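Local coordinates for putative exported protein (Bordetella pertussis, PDB 2DVZ) that binds glutamate and is probably the periplasmic solute receptor that hands it to a tripartite tricarboxylate-type transport system, at residues G59-A63 and N90-R94; H156-S161 and N310-D314. All blocks are in the same frame, centred on the assembly; numbering follows the deposited sequence.

Contact 1: G59-A63 and N90-R94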
# COMPACT_ATOMS: atom_id res chain seq x y z
N GLY A 59 -13.20 1.88 -0.85
CA GLY A 59 -13.91 3.07 -1.27
C GLY A 59 -13.16 4.32 -0.87
O GLY A 59 -12.65 4.42 0.27
N ALA A 60 -13.12 5.26 -1.82
CA ALA A 60 -12.50 6.58 -1.67
C ALA A 60 -11.02 6.59 -1.21
O ALA A 60 -10.61 7.36 -0.30
CB ALA A 60 -13.37 7.45 -0.78
N GLY A 61 -10.21 5.75 -1.85
CA GLY A 61 -8.75 5.68 -1.55
C GLY A 61 -8.43 5.19 -0.14
O GLY A 61 -7.37 5.51 0.39
N GLY A 62 -9.35 4.43 0.46
CA GLY A 62 -9.25 4.05 1.87
C GLY A 62 -9.96 4.93 2.92
O GLY A 62 -10.06 4.54 4.09
N ALA A 63 -10.45 6.10 2.52
CA ALA A 63 -11.21 7.00 3.43
C ALA A 63 -12.42 6.35 4.09
O ALA A 63 -12.65 6.55 5.27
CB ALA A 63 -11.61 8.23 2.74
N ASN A 90 -4.37 10.49 1.70
CA ASN A 90 -5.76 10.95 1.88
C ASN A 90 -5.93 12.25 2.66
O ASN A 90 -6.69 13.12 2.23
CB ASN A 90 -6.64 9.87 2.48
CG ASN A 90 -7.76 9.48 1.56
OD1 ASN A 90 -8.60 10.31 1.22
ND2 ASN A 90 -7.78 8.23 1.15
N PRO A 91 -5.28 12.36 3.83
CA PRO A 91 -5.09 13.61 4.55
C PRO A 91 -4.63 14.76 3.67
O PRO A 91 -5.18 15.84 3.78
CB PRO A 91 -4.01 13.23 5.57
CG PRO A 91 -4.32 11.85 5.89
CD PRO A 91 -4.75 11.22 4.62
N ALA A 92 -3.64 14.53 2.80
CA ALA A 92 -3.11 15.58 1.92
C ALA A 92 -4.05 15.90 0.73
O ALA A 92 -4.11 17.05 0.27
CB ALA A 92 -1.69 15.23 1.44
N CYS A 93 -4.79 14.89 0.27
CA CYS A 93 -5.73 15.01 -0.83
C CYS A 93 -7.03 15.72 -0.42
O CYS A 93 -7.65 16.44 -1.24
CB CYS A 93 -6.06 13.61 -1.36
SG CYS A 93 -7.09 13.50 -2.87
N ARG A 94 -7.46 15.49 0.83
CA ARG A 94 -8.73 16.03 1.32
C ARG A 94 -8.54 16.73 2.67
O ARG A 94 -9.11 16.28 3.67
CB ARG A 94 -9.74 14.90 1.50
CG ARG A 94 -10.27 14.30 0.23
CD ARG A 94 -11.02 13.03 0.58
NE ARG A 94 -12.27 13.31 1.28
CZ ARG A 94 -13.19 12.41 1.63
NH1 ARG A 94 -13.00 11.12 1.39
NH2 ARG A 94 -14.30 12.81 2.26
O HOH W 1 -11.25 10.13 -0.51
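Between strand 52-56 and helix 63-71 the chain makes a glycine-rich loop, G59-A63, and it meets the last turn of helix 84-93. A60, G61 and G62 all have positive phi, 55°, 65° and 94° in turn, so the loop coils tightly: A63 N bonds back to A60 O at 3.1 Å, and G62 sits at the N-cap of the helix that A63 opens. Across the gap the helix ends with R94 N on N90 O at 2.9 Å, and R94 is the first residue to leave helical angles. The backbones come nearest at A63 and N90, 6.9 Å between CA atoms.

N90 does most of the work. N90 ND2 donates to A60 O at 3.3 Å and lies 2.9 Å from G61 O. A CB on G61 would come to about 3.1 Å from N90 ND2, so the bare glycine lets the amide in this close. A water then ties both segments together: it donates to A60 O (2.9 Å) and N90 OD1 (3.2 Å) and accepts from R94 NH1 (2.8 Å). R94 reaches back over the loop, with NH1 3.5 Å from A63 CB, while its NE makes a salt bridge to D97. One turn on from N90, C93 is disulfide-bonded to C152, which the N90 side chain also touches.

This strand-loop-helix connection, 52-56 to 63-71, starts its helix close to the ligand cleft, as in the periplasmic binding protein fold. The nearest atoms of G61 and the bound glutamate are about 7 Å apart, which puts the N90 bond and the bridging water at a loop beside the pocket.

Contact 2: H156-S161 and N310-D314; sequences HLMGES and NIKLD
Build H156-S161 as regular helix, with E160 N on H156 O (3.1 Å) and S161 N on L157 O (2.8 Å), and lay the extended I311-K312 and then L313 of the C-terminal tail along it. The tail runs against the helix direction: E160 pairs with I311 at 6.5 Å between CA atoms, L157 with L313 at 6.7 Å.

L313 and I311 carry the contact. Give L313 the mt rotamer, so that CD2 sits 3.7 Å from L157 CD1 and over one face of the H156 ring, a CH-pi contact 3.9 Å from the ring centroid and 18° off its normal. H156, chi1 t, gives ND1 to T151 O and stacks its ring with that of H172. This is the chain's end closing over helix 154-166 of the periplasmic binding protein fold, with V89 and C93 of helix 84-93 also touching L313. I311, also mt, points toward the helix; its CG2 lies 3.7 Å from L157 CD1 and 3.5 Å from E160 CB, and its CD1 3.8 Å from S161 OG. L157 takes tp, placing CD1 between I311 CG2 and L313 CD2. E160 rests CG 3.8 Å from K312 O, while its carboxylate turns to Y146 and K163.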
# COMPACT_ATOMS: atom_id res chain seq x y z
N HIS A 156 -2.41 6.70 -6.95
CA HIS A 156 -2.75 7.89 -7.73
C HIS A 156 -1.64 8.93 -7.59
O HIS A 156 -1.20 9.52 -8.55
CB HIS A 156 -4.14 8.49 -7.32
CG HIS A 156 -4.54 9.70 -8.15
ND1 HIS A 156 -5.40 10.68 -7.68
CD2 HIS A 156 -4.18 10.09 -9.39
CE1 HIS A 156 -5.55 11.61 -8.61
NE2 HIS A 156 -4.83 11.28 -9.66
N LEU A 157 -1.17 9.17 -6.38
CA LEU A 157 -0.04 10.07 -6.19
C LEU A 157 1.24 9.55 -6.88
O LEU A 157 1.98 10.31 -7.50
CB LEU A 157 0.19 10.34 -4.69
CG LEU A 157 1.29 11.37 -4.40
CD1 LEU A 157 0.91 12.77 -5.00
CD2 LEU A 157 1.55 11.46 -2.92
N MSE A 158 1.47 8.24 -6.81
CA MSE A 158 2.55 7.59 -7.55
C MSE A 158 2.48 7.89 -9.03
O MSE A 158 3.44 8.39 -9.57
CB MSE A 158 2.53 6.08 -7.30
CG MSE A 158 3.80 5.42 -7.66
SE MSE A 158 3.70 3.50 -7.62
CE MSE A 158 5.48 3.13 -8.48
N GLY A 159 1.33 7.65 -9.66
CA GLY A 159 1.14 7.94 -11.07
C GLY A 159 1.40 9.39 -11.47
O GLY A 159 1.97 9.66 -12.51
N GLU A 160 0.97 10.31 -10.60
CA GLU A 160 1.06 11.73 -10.85
C GLU A 160 2.46 12.23 -10.66
O GLU A 160 2.93 13.10 -11.39
CB GLU A 160 0.09 12.48 -9.93
CG GLU A 160 -1.43 12.34 -10.33
CD GLU A 160 -1.69 12.58 -11.84
OE1 GLU A 160 -1.38 13.68 -12.36
OE2 GLU A 160 -2.20 11.65 -12.51
N SER A 161 3.12 11.69 -9.64
CA SER A 161 4.58 11.89 -9.43
C SER A 161 5.44 11.41 -10.61
O SER A 161 6.40 12.09 -11.00
CB SER A 161 5.03 11.18 -8.15
OG SER A 161 4.58 11.98 -7.07
N ASN A 310 3.23 21.02 -6.53
CA ASN A 310 2.12 21.21 -7.50
C ASN A 310 1.66 19.91 -8.18
O ASN A 310 1.30 19.89 -9.36
CB ASN A 310 2.52 22.28 -8.54
CG ASN A 310 1.33 22.80 -9.39
OD1 ASN A 310 0.31 23.28 -8.86
ND2 ASN A 310 1.49 22.73 -10.72
N ILE A 311 1.66 18.82 -7.41
CA ILE A 311 1.14 17.54 -7.91
C ILE A 311 -0.32 17.33 -7.50
O ILE A 311 -0.59 16.83 -6.42
CB ILE A 311 2.06 16.33 -7.54
CG1 ILE A 311 3.41 16.47 -8.28
CG2 ILE A 311 1.40 15.02 -7.94
CD1 ILE A 311 4.55 15.68 -7.69
N LYS A 312 -1.23 17.71 -8.40
CA LYS A 312 -2.69 17.68 -8.18
C LYS A 312 -3.34 16.28 -8.17
O LYS A 312 -3.18 15.51 -9.11
CB LYS A 312 -3.41 18.52 -9.23
CG LYS A 312 -2.79 19.85 -9.53
CD LYS A 312 -3.85 20.86 -9.96
CE LYS A 312 -3.33 21.84 -11.02
NZ LYS A 312 -2.09 22.55 -10.62
N LEU A 313 -4.10 15.99 -7.12
CA LEU A 313 -4.82 14.72 -7.01
C LEU A 313 -6.30 14.81 -7.38
O LEU A 313 -6.85 13.88 -7.97
CB LEU A 313 -4.64 14.10 -5.63
CG LEU A 313 -3.23 13.64 -5.24
CD1 LEU A 313 -3.34 12.96 -3.90
CD2 LEU A 313 -2.62 12.70 -6.25
N ASP A 314 -6.95 15.90 -7.03
CA ASP A 314 -8.29 16.20 -7.61
C ASP A 314 -8.42 17.64 -8.14
O ASP A 314 -7.41 18.35 -8.29
CB ASP A 314 -9.45 15.76 -6.68
CG ASP A 314 -9.39 16.37 -5.27
OD1 ASP A 314 -8.99 17.56 -5.13
OD2 ASP A 314 -9.79 15.66 -4.31
OXT ASP A 314 -9.53 18.11 -8.43

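How the contacts relate
Helix 84-93 is the common element. Its last turn holds the loop of contact 1, and C93 SG, from that same turn, packs at 3.7 Å against both L313 CB and D314 OD2 of the tail in contact 2; the two centres are 13 Å apart. The C93-C152 disulfide links this turn covalently to the residues just before helix 154-166. Helix 288-307 backs both contacts, touching A92 in one and L157 in the other through V306. Neither contact includes a residue of the glutamate pocket, yet both approach it: between nearest side-chain atoms N90 is about 5 Å from S85 and H156 about 7 Å from S149, and the H156 side chain comes within about 8 Å of the glutamate's nearest atom.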